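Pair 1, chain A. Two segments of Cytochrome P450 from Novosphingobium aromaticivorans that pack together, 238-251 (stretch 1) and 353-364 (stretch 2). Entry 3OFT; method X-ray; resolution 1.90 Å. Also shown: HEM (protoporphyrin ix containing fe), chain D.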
# COMPACT_ATOMS: atom_id res chain seq x y z
N THR A 238 2.06 3.18 -0.48
CA THR A 238 2.08 1.70 -0.63
C THR A 238 3.15 1.28 -1.65
O THR A 238 3.92 0.34 -1.40
CB THR A 238 0.73 1.19 -1.15
OG1 THR A 238 0.36 1.99 -2.28
CG2 THR A 238 -0.36 1.26 -0.06
N VAL A 239 3.20 1.98 -2.79
CA VAL A 239 4.15 1.66 -3.85
C VAL A 239 5.57 2.03 -3.40
O VAL A 239 6.49 1.24 -3.57
CB VAL A 239 3.78 2.28 -5.20
CG1 VAL A 239 4.89 2.05 -6.26
CG2 VAL A 239 2.45 1.63 -5.71
N ALA A 240 5.72 3.17 -2.73
CA ALA A 240 7.00 3.52 -2.20
C ALA A 240 7.52 2.41 -1.24
O ALA A 240 8.71 2.04 -1.29
CB ALA A 240 6.93 4.89 -1.49
N ALA A 241 6.64 1.91 -0.38
CA ALA A 241 7.03 0.92 0.62
C ALA A 241 7.45 -0.38 -0.04
O ALA A 241 8.49 -0.95 0.29
CB ALA A 241 5.90 0.65 1.61
N MET A 242 6.66 -0.82 -1.01
CA MET A 242 6.92 -2.10 -1.68
C MET A 242 8.23 -2.03 -2.49
O MET A 242 9.03 -2.98 -2.45
CB MET A 242 5.74 -2.50 -2.57
CG MET A 242 5.91 -3.95 -3.21
SD MET A 242 6.22 -5.30 -2.05
CE MET A 242 4.56 -5.45 -1.31
N ILE A 243 8.42 -0.92 -3.21
CA ILE A 243 9.63 -0.76 -4.03
C ILE A 243 10.85 -0.76 -3.12
O ILE A 243 11.87 -1.39 -3.45
CB ILE A 243 9.59 0.51 -4.96
CG1 ILE A 243 8.55 0.37 -6.09
CG2 ILE A 243 10.98 0.89 -5.57
CD1 ILE A 243 8.63 -0.86 -6.92
N GLY A 244 10.75 -0.05 -1.99
CA GLY A 244 11.85 -0.07 -1.00
C GLY A 244 12.16 -1.48 -0.48
O GLY A 244 13.35 -1.85 -0.36
N MET A 245 11.12 -2.27 -0.20
CA MET A 245 11.31 -3.61 0.34
C MET A 245 11.96 -4.52 -0.72
O MET A 245 12.81 -5.38 -0.41
CB MET A 245 9.97 -4.22 0.75
CG MET A 245 9.40 -3.69 2.07
SD MET A 245 10.56 -3.68 3.44
CE MET A 245 11.47 -5.19 3.31
N VAL A 246 11.51 -4.35 -1.96
CA VAL A 246 12.09 -5.09 -3.10
C VAL A 246 13.58 -4.76 -3.29
O VAL A 246 14.43 -5.67 -3.48
CB VAL A 246 11.30 -4.84 -4.38
CG1 VAL A 246 12.11 -5.42 -5.58
CG2 VAL A 246 9.90 -5.56 -4.25
N ALA A 247 13.90 -3.48 -3.22
CA ALA A 247 15.33 -3.08 -3.32
C ALA A 247 16.16 -3.59 -2.15
O ALA A 247 17.32 -3.99 -2.35
CB ALA A 247 15.49 -1.54 -3.44
N LEU A 248 15.59 -3.52 -0.94
CA LEU A 248 16.26 -4.01 0.28
C LEU A 248 16.55 -5.52 0.12
O LEU A 248 17.69 -5.96 0.35
CB LEU A 248 15.39 -3.77 1.51
CG LEU A 248 15.90 -4.41 2.82
CD1 LEU A 248 17.37 -3.95 3.12
CD2 LEU A 248 14.96 -4.01 3.96
N HIS A 249 15.53 -6.27 -0.31
CA HIS A 249 15.71 -7.69 -0.58
C HIS A 249 16.89 -7.96 -1.51
O HIS A 249 17.78 -8.80 -1.17
CB HIS A 249 14.45 -8.36 -1.16
CG HIS A 249 14.67 -9.81 -1.49
ND1 HIS A 249 14.41 -10.82 -0.59
CD2 HIS A 249 15.19 -10.41 -2.59
CE1 HIS A 249 14.72 -11.99 -1.13
NE2 HIS A 249 15.20 -11.77 -2.35
N LEU A 250 16.90 -7.30 -2.67
CA LEU A 250 17.96 -7.50 -3.65
C LEU A 250 19.33 -7.14 -3.09
O LEU A 250 20.30 -7.88 -3.32
CB LEU A 250 17.69 -6.73 -4.95
CG LEU A 250 16.44 -7.14 -5.73
CD1 LEU A 250 16.14 -6.11 -6.87
CD2 LEU A 250 16.67 -8.54 -6.35
N ALA A 251 19.42 -6.01 -2.38
CA ALA A 251 20.70 -5.59 -1.74
C ALA A 251 21.23 -6.63 -0.75
O ALA A 251 22.45 -6.88 -0.69
CB ALA A 251 20.53 -4.23 -1.03
N MET A 353 2.67 -4.52 -12.07
CA MET A 353 3.38 -3.96 -13.23
C MET A 353 4.48 -2.98 -12.81
O MET A 353 5.57 -2.98 -13.38
CB MET A 353 2.39 -3.30 -14.22
CG MET A 353 3.01 -2.73 -15.55
SD MET A 353 3.65 -1.05 -15.33
CE MET A 353 2.14 -0.11 -15.66
N GLU A 354 4.19 -2.11 -11.85
CA GLU A 354 5.21 -1.18 -11.36
C GLU A 354 6.41 -1.93 -10.74
O GLU A 354 7.57 -1.55 -10.97
CB GLU A 354 4.62 -0.26 -10.31
CG GLU A 354 3.57 0.70 -10.89
CD GLU A 354 2.88 1.54 -9.79
OE1 GLU A 354 3.01 2.75 -9.77
OE2 GLU A 354 2.19 0.98 -8.91
N VAL A 355 6.14 -2.98 -9.96
CA VAL A 355 7.24 -3.75 -9.34
C VAL A 355 8.05 -4.47 -10.44
O VAL A 355 9.30 -4.47 -10.40
CB VAL A 355 6.74 -4.76 -8.29
CG1 VAL A 355 7.90 -5.76 -7.85
CG2 VAL A 355 6.17 -4.00 -7.07
N ILE A 356 7.36 -5.09 -11.38
CA ILE A 356 8.05 -5.74 -12.55
C ILE A 356 8.90 -4.73 -13.34
O ILE A 356 10.06 -4.99 -13.67
CB ILE A 356 7.02 -6.43 -13.48
CG1 ILE A 356 6.47 -7.69 -12.79
CG2 ILE A 356 7.64 -6.71 -14.88
CD1 ILE A 356 5.18 -8.30 -13.45
N VAL A 357 8.35 -3.57 -13.63
CA VAL A 357 9.10 -2.59 -14.40
C VAL A 357 10.33 -2.06 -13.62
O VAL A 357 11.42 -1.81 -14.20
CB VAL A 357 8.06 -1.53 -14.85
CG1 VAL A 357 8.33 -0.09 -14.41
CG2 VAL A 357 7.64 -1.80 -16.29
N PHE A 358 10.15 -1.91 -12.31
CA PHE A 358 11.25 -1.57 -11.42
C PHE A 358 12.38 -2.60 -11.47
O PHE A 358 13.55 -2.25 -11.66
CB PHE A 358 10.77 -1.37 -9.97
CG PHE A 358 11.91 -1.28 -9.01
CD1 PHE A 358 12.75 -0.18 -9.04
CD2 PHE A 358 12.21 -2.34 -8.16
CE1 PHE A 358 13.85 -0.11 -8.25
CE2 PHE A 358 13.32 -2.29 -7.35
CZ PHE A 358 14.15 -1.17 -7.39
N LEU A 359 12.02 -3.87 -11.36
CA LEU A 359 13.00 -4.94 -11.42
C LEU A 359 13.68 -4.93 -12.78
O LEU A 359 14.88 -5.07 -12.87
CB LEU A 359 12.34 -6.31 -11.17
CG LEU A 359 11.84 -6.53 -9.72
CD1 LEU A 359 10.90 -7.73 -9.58
CD2 LEU A 359 13.04 -6.68 -8.80
N ARG A 360 12.92 -4.76 -13.86
CA ARG A 360 13.52 -4.82 -15.19
C ARG A 360 14.55 -3.70 -15.33
O ARG A 360 15.66 -3.92 -15.82
CB ARG A 360 12.48 -4.66 -16.30
CG ARG A 360 11.62 -5.85 -16.49
CD ARG A 360 10.68 -5.69 -17.72
NE ARG A 360 9.73 -6.80 -17.65
CZ ARG A 360 10.06 -8.10 -17.78
NH1 ARG A 360 11.31 -8.49 -18.06
NH2 ARG A 360 9.12 -9.04 -17.66
N GLU A 361 14.17 -2.51 -14.93
CA GLU A 361 15.07 -1.38 -15.14
C GLU A 361 16.22 -1.31 -14.18
O GLU A 361 17.34 -0.97 -14.62
CB GLU A 361 14.30 -0.06 -15.15
CG GLU A 361 13.50 0.14 -16.43
CD GLU A 361 14.37 0.10 -17.71
OE1 GLU A 361 13.91 -0.49 -18.71
OE2 GLU A 361 15.48 0.67 -17.72
N TRP A 362 15.98 -1.63 -12.90
CA TRP A 362 17.02 -1.53 -11.87
C TRP A 362 18.08 -2.59 -12.06
O TRP A 362 19.29 -2.29 -12.07
CB TRP A 362 16.42 -1.65 -10.45
CG TRP A 362 17.36 -1.25 -9.31
CD1 TRP A 362 18.03 -2.09 -8.46
CD2 TRP A 362 17.70 0.08 -8.91
NE1 TRP A 362 18.78 -1.36 -7.56
CE2 TRP A 362 18.58 -0.03 -7.81
CE3 TRP A 362 17.36 1.34 -9.39
CZ2 TRP A 362 19.15 1.10 -7.18
CZ3 TRP A 362 17.89 2.46 -8.74
CH2 TRP A 362 18.78 2.32 -7.64
N LEU A 363 17.62 -3.84 -12.20
CA LEU A 363 18.52 -4.95 -12.50
C LEU A 363 19.20 -4.83 -13.85
O LEU A 363 20.38 -5.13 -13.95
CB LEU A 363 17.78 -6.28 -12.40
CG LEU A 363 17.34 -6.62 -10.97
CD1 LEU A 363 16.36 -7.80 -10.97
CD2 LEU A 363 18.52 -6.96 -10.11
N GLY A 364 18.46 -4.43 -14.88
CA GLY A 364 19.00 -4.30 -16.22
C GLY A 364 19.99 -3.14 -16.34
O GLY A 364 21.00 -3.26 -17.03
CHA HEM D . -7.28 -0.91 -1.62
CHB HEM D . -2.70 -2.37 -0.83
CHC HEM D . -1.29 0.00 -4.79
CHD HEM D . -5.54 2.25 -4.95
C1A HEM D . -6.16 -1.56 -1.12
C2A HEM D . -6.19 -2.50 -0.03
C3A HEM D . -4.95 -2.92 0.21
C4A HEM D . -4.06 -2.22 -0.72
CMA HEM D . -4.55 -3.91 1.34
CAA HEM D . -7.46 -2.99 0.71
CBA HEM D . -7.81 -1.96 1.76
CGA HEM D . -8.99 -2.40 2.62
O1A HEM D . -9.46 -1.56 3.45
O2A HEM D . -9.50 -3.56 2.54
C1B HEM D . -1.90 -1.87 -1.85
C2B HEM D . -0.50 -2.16 -2.05
C3B HEM D . -0.13 -1.50 -3.16
C4B HEM D . -1.28 -0.77 -3.66
CMB HEM D . 0.33 -3.09 -1.14
CAB HEM D . 1.22 -1.38 -3.87
CBB HEM D . 2.35 -1.95 -3.41
C1C HEM D . -2.28 0.84 -5.23
C2C HEM D . -2.25 1.68 -6.41
C3C HEM D . -3.45 2.33 -6.42
C4C HEM D . -4.26 1.84 -5.33
CMC HEM D . -1.05 1.82 -7.39
CAC HEM D . -4.05 3.34 -7.43
CBC HEM D . -3.30 4.19 -8.11
C1D HEM D . -6.39 1.60 -4.11
C2D HEM D . -7.79 1.95 -3.95
C3D HEM D . -8.33 0.94 -2.95
C4D HEM D . -7.22 0.10 -2.56
CMD HEM D . -8.58 3.08 -4.69
CAD HEM D . -9.80 0.90 -2.46
CBD HEM D . -10.46 -0.27 -3.22
CGD HEM D . -11.85 -0.43 -2.60
O1D HEM D . -12.13 0.07 -1.49
O2D HEM D . -12.70 -1.12 -3.18
NA HEM D . -4.84 -1.42 -1.54
NB HEM D . -2.33 -1.06 -2.88
NC HEM D . -3.52 0.92 -4.63
ND HEM D . -6.09 0.53 -3.27
FE HEM D . -4.21 -0.31 -3.13
O HOH W 1 -3.71 1.50 -1.65

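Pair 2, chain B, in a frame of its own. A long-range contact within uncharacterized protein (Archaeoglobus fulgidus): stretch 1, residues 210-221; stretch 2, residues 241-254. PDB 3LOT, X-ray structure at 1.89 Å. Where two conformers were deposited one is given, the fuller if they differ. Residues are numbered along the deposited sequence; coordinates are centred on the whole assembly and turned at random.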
# COMPACT_ATOMS: atom_id res chain seq x y z
N GLY B 210 4.59 -4.61 -13.79
CA GLY B 210 3.73 -5.75 -14.05
C GLY B 210 2.24 -5.50 -13.94
O GLY B 210 1.77 -4.37 -13.98
N THR B 211 1.51 -6.58 -13.84
CA THR B 211 0.07 -6.56 -13.89
C THR B 211 -0.63 -6.90 -12.57
O THR B 211 -1.84 -7.23 -12.61
CB THR B 211 -0.43 -7.57 -14.93
OG1 THR B 211 0.22 -8.79 -14.66
CG2 THR B 211 -0.09 -7.14 -16.36
N ALA B 212 0.07 -6.86 -11.43
CA ALA B 212 -0.59 -7.07 -10.13
C ALA B 212 -1.57 -5.92 -9.85
O ALA B 212 -1.34 -4.77 -10.25
CB ALA B 212 0.41 -7.18 -8.98
N VAL B 213 -2.65 -6.26 -9.14
CA VAL B 213 -3.55 -5.27 -8.58
C VAL B 213 -2.74 -4.25 -7.77
O VAL B 213 -2.98 -3.07 -7.89
CB VAL B 213 -4.65 -5.97 -7.72
CG1 VAL B 213 -5.48 -4.96 -6.91
CG2 VAL B 213 -5.56 -6.78 -8.68
N GLU B 214 -1.77 -4.74 -6.98
CA GLU B 214 -0.81 -3.88 -6.26
C GLU B 214 -0.14 -2.80 -7.14
O GLU B 214 -0.03 -1.66 -6.73
CB GLU B 214 0.31 -4.71 -5.63
CG GLU B 214 -0.09 -5.46 -4.43
CD GLU B 214 -0.77 -6.80 -4.72
OE1 GLU B 214 -1.20 -7.07 -5.90
OE2 GLU B 214 -0.88 -7.57 -3.74
N ASP B 215 0.32 -3.20 -8.33
CA ASP B 215 0.99 -2.29 -9.26
C ASP B 215 0.05 -1.20 -9.77
O ASP B 215 0.43 -0.03 -9.86
CB ASP B 215 1.52 -3.03 -10.49
CG ASP B 215 2.58 -4.08 -10.17
OD1 ASP B 215 3.41 -3.94 -9.22
OD2 ASP B 215 2.57 -5.10 -10.91
N VAL B 216 -1.17 -1.59 -10.13
CA VAL B 216 -2.14 -0.61 -10.59
C VAL B 216 -2.44 0.41 -9.48
O VAL B 216 -2.34 1.62 -9.68
CB VAL B 216 -3.43 -1.30 -11.11
CG1 VAL B 216 -4.47 -0.23 -11.46
CG2 VAL B 216 -3.07 -2.21 -12.29
N LEU B 217 -2.72 -0.08 -8.28
CA LEU B 217 -3.06 0.82 -7.18
C LEU B 217 -1.92 1.78 -6.88
O LEU B 217 -2.16 3.00 -6.70
CB LEU B 217 -3.48 0.05 -5.95
CG LEU B 217 -4.06 0.94 -4.83
CD1 LEU B 217 -5.39 1.67 -5.26
CD2 LEU B 217 -4.26 0.06 -3.61
N PHE B 218 -0.70 1.24 -6.85
CA PHE B 218 0.47 2.04 -6.51
C PHE B 218 0.74 3.13 -7.57
O PHE B 218 1.11 4.24 -7.20
CB PHE B 218 1.69 1.17 -6.22
CG PHE B 218 2.75 1.89 -5.45
CD1 PHE B 218 2.58 2.14 -4.11
CD2 PHE B 218 3.87 2.38 -6.08
CE1 PHE B 218 3.53 2.84 -3.39
CE2 PHE B 218 4.81 3.11 -5.38
CZ PHE B 218 4.65 3.33 -4.04
N MSE B 219 0.53 2.83 -8.86
CA MSE B 219 0.69 3.80 -9.93
C MSE B 219 -0.26 4.96 -9.67
O MSE B 219 0.16 6.11 -9.64
CB MSE B 219 0.42 3.19 -11.33
CG MSE B 219 1.42 2.17 -11.81
SE MSE B 219 2.98 2.97 -12.64
CE MSE B 219 2.29 3.30 -14.46
N LYS B 220 -1.53 4.67 -9.46
CA LYS B 220 -2.53 5.72 -9.34
C LYS B 220 -2.27 6.55 -8.09
O LYS B 220 -2.35 7.77 -8.14
CB LYS B 220 -3.97 5.12 -9.35
CG LYS B 220 -5.10 6.18 -9.27
CD LYS B 220 -5.60 6.42 -7.90
CE LYS B 220 -6.84 7.37 -7.91
NZ LYS B 220 -7.39 7.56 -6.55
N GLN B 221 -1.97 5.89 -6.98
CA GLN B 221 -1.65 6.59 -5.72
C GLN B 221 -0.40 7.46 -5.84
O GLN B 221 -0.32 8.54 -5.24
CB GLN B 221 -1.46 5.59 -4.58
CG GLN B 221 -2.72 4.90 -4.17
CD GLN B 221 -2.45 3.80 -3.13
OE1 GLN B 221 -1.32 3.28 -3.06
NE2 GLN B 221 -3.49 3.42 -2.33
N ARG B 241 -3.85 -11.04 -21.46
CA ARG B 241 -4.98 -11.53 -20.72
C ARG B 241 -5.36 -10.70 -19.51
O ARG B 241 -6.38 -10.95 -18.91
CB ARG B 241 -4.70 -12.94 -20.28
CG ARG B 241 -3.63 -13.05 -19.25
CD ARG B 241 -3.39 -14.55 -19.01
NE ARG B 241 -2.42 -14.80 -17.97
CZ ARG B 241 -2.68 -14.83 -16.66
NH1 ARG B 241 -1.69 -15.09 -15.81
NH2 ARG B 241 -3.91 -14.60 -16.19
N PHE B 242 -4.55 -9.71 -19.16
CA PHE B 242 -4.88 -8.81 -18.06
C PHE B 242 -5.69 -7.62 -18.53
O PHE B 242 -6.09 -6.78 -17.71
CB PHE B 242 -3.59 -8.34 -17.34
CG PHE B 242 -2.86 -9.49 -16.71
CD1 PHE B 242 -3.29 -10.02 -15.54
CD2 PHE B 242 -1.82 -10.09 -17.37
CE1 PHE B 242 -2.63 -11.09 -14.99
CE2 PHE B 242 -1.17 -11.15 -16.82
CZ PHE B 242 -1.59 -11.66 -15.63
N GLN B 243 -5.99 -7.59 -19.83
CA GLN B 243 -6.72 -6.49 -20.45
C GLN B 243 -8.07 -6.26 -19.78
O GLN B 243 -8.38 -5.13 -19.38
CB GLN B 243 -6.92 -6.74 -21.96
CG GLN B 243 -7.71 -5.64 -22.68
CD GLN B 243 -7.75 -5.84 -24.19
OE1 GLN B 243 -7.03 -5.18 -24.94
NE2 GLN B 243 -8.51 -6.81 -24.62
N MSE B 244 -8.88 -7.30 -19.64
CA MSE B 244 -10.24 -7.11 -19.11
C MSE B 244 -10.26 -6.97 -17.58
O MSE B 244 -10.92 -6.08 -17.04
CB MSE B 244 -11.19 -8.18 -19.63
CG MSE B 244 -11.43 -8.17 -21.14
SE MSE B 244 -12.31 -6.56 -21.75
CE MSE B 244 -11.97 -6.80 -23.68
N PRO B 245 -9.52 -7.84 -16.84
CA PRO B 245 -9.50 -7.74 -15.37
C PRO B 245 -8.96 -6.38 -14.87
O PRO B 245 -9.62 -5.67 -14.04
CB PRO B 245 -8.56 -8.89 -14.95
CG PRO B 245 -8.63 -9.84 -16.03
CD PRO B 245 -8.78 -9.02 -17.31
N LEU B 246 -7.82 -5.97 -15.39
CA LEU B 246 -7.24 -4.71 -14.95
C LEU B 246 -8.02 -3.52 -15.51
O LEU B 246 -8.17 -2.49 -14.85
CB LEU B 246 -5.75 -4.63 -15.31
CG LEU B 246 -4.90 -5.75 -14.75
CD1 LEU B 246 -3.41 -5.45 -14.97
CD2 LEU B 246 -5.19 -5.90 -13.26
N GLY B 247 -8.56 -3.65 -16.72
CA GLY B 247 -9.43 -2.59 -17.21
C GLY B 247 -10.66 -2.37 -16.34
O GLY B 247 -11.05 -1.23 -16.10
N THR B 248 -11.28 -3.47 -15.91
CA THR B 248 -12.37 -3.45 -14.92
C THR B 248 -11.95 -2.85 -13.55
O THR B 248 -12.67 -2.01 -13.01
CB THR B 248 -13.03 -4.84 -14.76
OG1 THR B 248 -13.38 -5.34 -16.06
CG2 THR B 248 -14.28 -4.79 -13.87
N LEU B 249 -10.79 -3.25 -13.02
CA LEU B 249 -10.18 -2.60 -11.86
C LEU B 249 -10.14 -1.07 -12.03
O LEU B 249 -10.58 -0.31 -11.14
CB LEU B 249 -8.77 -3.15 -11.63
CG LEU B 249 -7.95 -2.56 -10.49
CD1 LEU B 249 -8.68 -2.77 -9.09
CD2 LEU B 249 -6.53 -3.21 -10.49
N ALA B 250 -9.62 -0.63 -13.16
CA ALA B 250 -9.49 0.81 -13.46
C ALA B 250 -10.84 1.49 -13.32
O ALA B 250 -10.95 2.49 -12.62
CB ALA B 250 -8.89 1.05 -14.84
N VAL B 251 -11.88 0.93 -13.94
CA VAL B 251 -13.23 1.51 -13.87
C VAL B 251 -13.73 1.56 -12.43
O VAL B 251 -14.35 2.54 -12.01
CB VAL B 251 -14.22 0.79 -14.81
CG1 VAL B 251 -15.66 1.25 -14.56
CG2 VAL B 251 -13.83 1.10 -16.26
N ILE B 252 -13.47 0.51 -11.66
CA ILE B 252 -13.89 0.45 -10.28
C ILE B 252 -13.18 1.60 -9.50
O ILE B 252 -13.75 2.20 -8.58
CB ILE B 252 -13.58 -0.94 -9.66
CG1 ILE B 252 -14.53 -2.00 -10.24
CG2 ILE B 252 -13.67 -0.93 -8.12
CD1 ILE B 252 -14.07 -3.39 -10.04
N MSE B 253 -11.95 1.90 -9.88
CA MSE B 253 -11.15 2.93 -9.21
C MSE B 253 -11.46 4.31 -9.75
O MSE B 253 -10.82 5.26 -9.38
CB MSE B 253 -9.66 2.66 -9.40
CG MSE B 253 -9.15 1.39 -8.72
SE MSE B 253 -7.38 0.89 -9.23
CE MSE B 253 -6.44 2.56 -8.85
N GLY B 254 -12.39 4.43 -10.67
CA GLY B 254 -12.78 5.75 -11.16
C GLY B 254 -11.99 6.19 -12.39
O GLY B 254 -12.19 7.30 -12.86

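In both pairs two helices run in the same general direction and cross at -38°, with their axes 10.5 Å apart at closest approach in pair 1 and 10.9 Å in pair 2. The backbones superpose with an RMSD of 0.4 Å over 14 central residues, and the buried surfaces are similar, 508 Å² in pair 1 and 482 Å² in pair 2. Neither pair has a hydrogen bond between its stretches, so each contact rests mainly on apolar side chains.

The best-conserved position within the contact is Val A246, which matches Val B216. Both valines point toward the partner helix in the t rotamer, and their side-chain centres fall 0.9 Å apart. Val A355 and Phe A358 of pair 1 match Leu B246 and Leu B249 of pair 2, and each valine touches both partners. In pair 1, Val A246 CG2 lies 4.1 Å from Val A355 CG1, and Val A246 CG1 lies 3.8 Å from Phe A358 CE2, near the plane of the ring at its edge. In pair 2, Val B216 CG2 lies 4.2 Å from Leu B246 CD1, while Val B216 CB approaches Leu B249 CD2 at 3.7 Å.

The exchange of Phe A358 for Leu B249 goes with a change at the neighbouring position, where Ile A243 matches Val B213. The isoleucine lays CG2 over one face of the phenyl ring, 4.0 Å from the centroid of Phe A358 and 7° off the ring normal, and its CD1 reaches Phe A358 CB at 3.8 Å. The shorter valine makes a simpler contact, with Val B213 CG1 4.1 Å from Leu B249 CD2. Ala A247, matched by Leu B217, also packs against the aromatic ring, its CB 4.2 Å from Phe A358 CZ. Leu B217 instead extends to the selenomethionine Met B253, where Leu B217 CD1 and Met B253 CE are 3.8 Å apart.

Toward the C-terminal ends the solutions diverge further. Leu A250 places CD1 3.7 Å from Leu A359 CD2 and 4.1 Å from Leu A363 CD2. Its match is Lys B220, and Leu A359 is matched by the small Ala B250. Here Met B253 supplies much of the contact: its SE lies 3.8 Å from Val B216 CG1, and its CE lies 3.6 Å from Lys B220 CB. The lysine thus contributes aliphatic carbon to the packing, while its NZ is hydrogen-bonded elsewhere in the structure. Met B253 matches Trp A362, which also points toward the other helix but makes no close contact with it.

At the N-terminal ends the surroundings differ. Pair 1 remains helical and borders the heme, with Met A242 CB 3.5 Å from HEM CBB. In pair 2 the first helix starts just after Ala B212, its N-cap residue and the match of Met A242. Before it, Thr B211 covers one face of the Phe B242 ring, its CB 3.7 Å from the ring centroid.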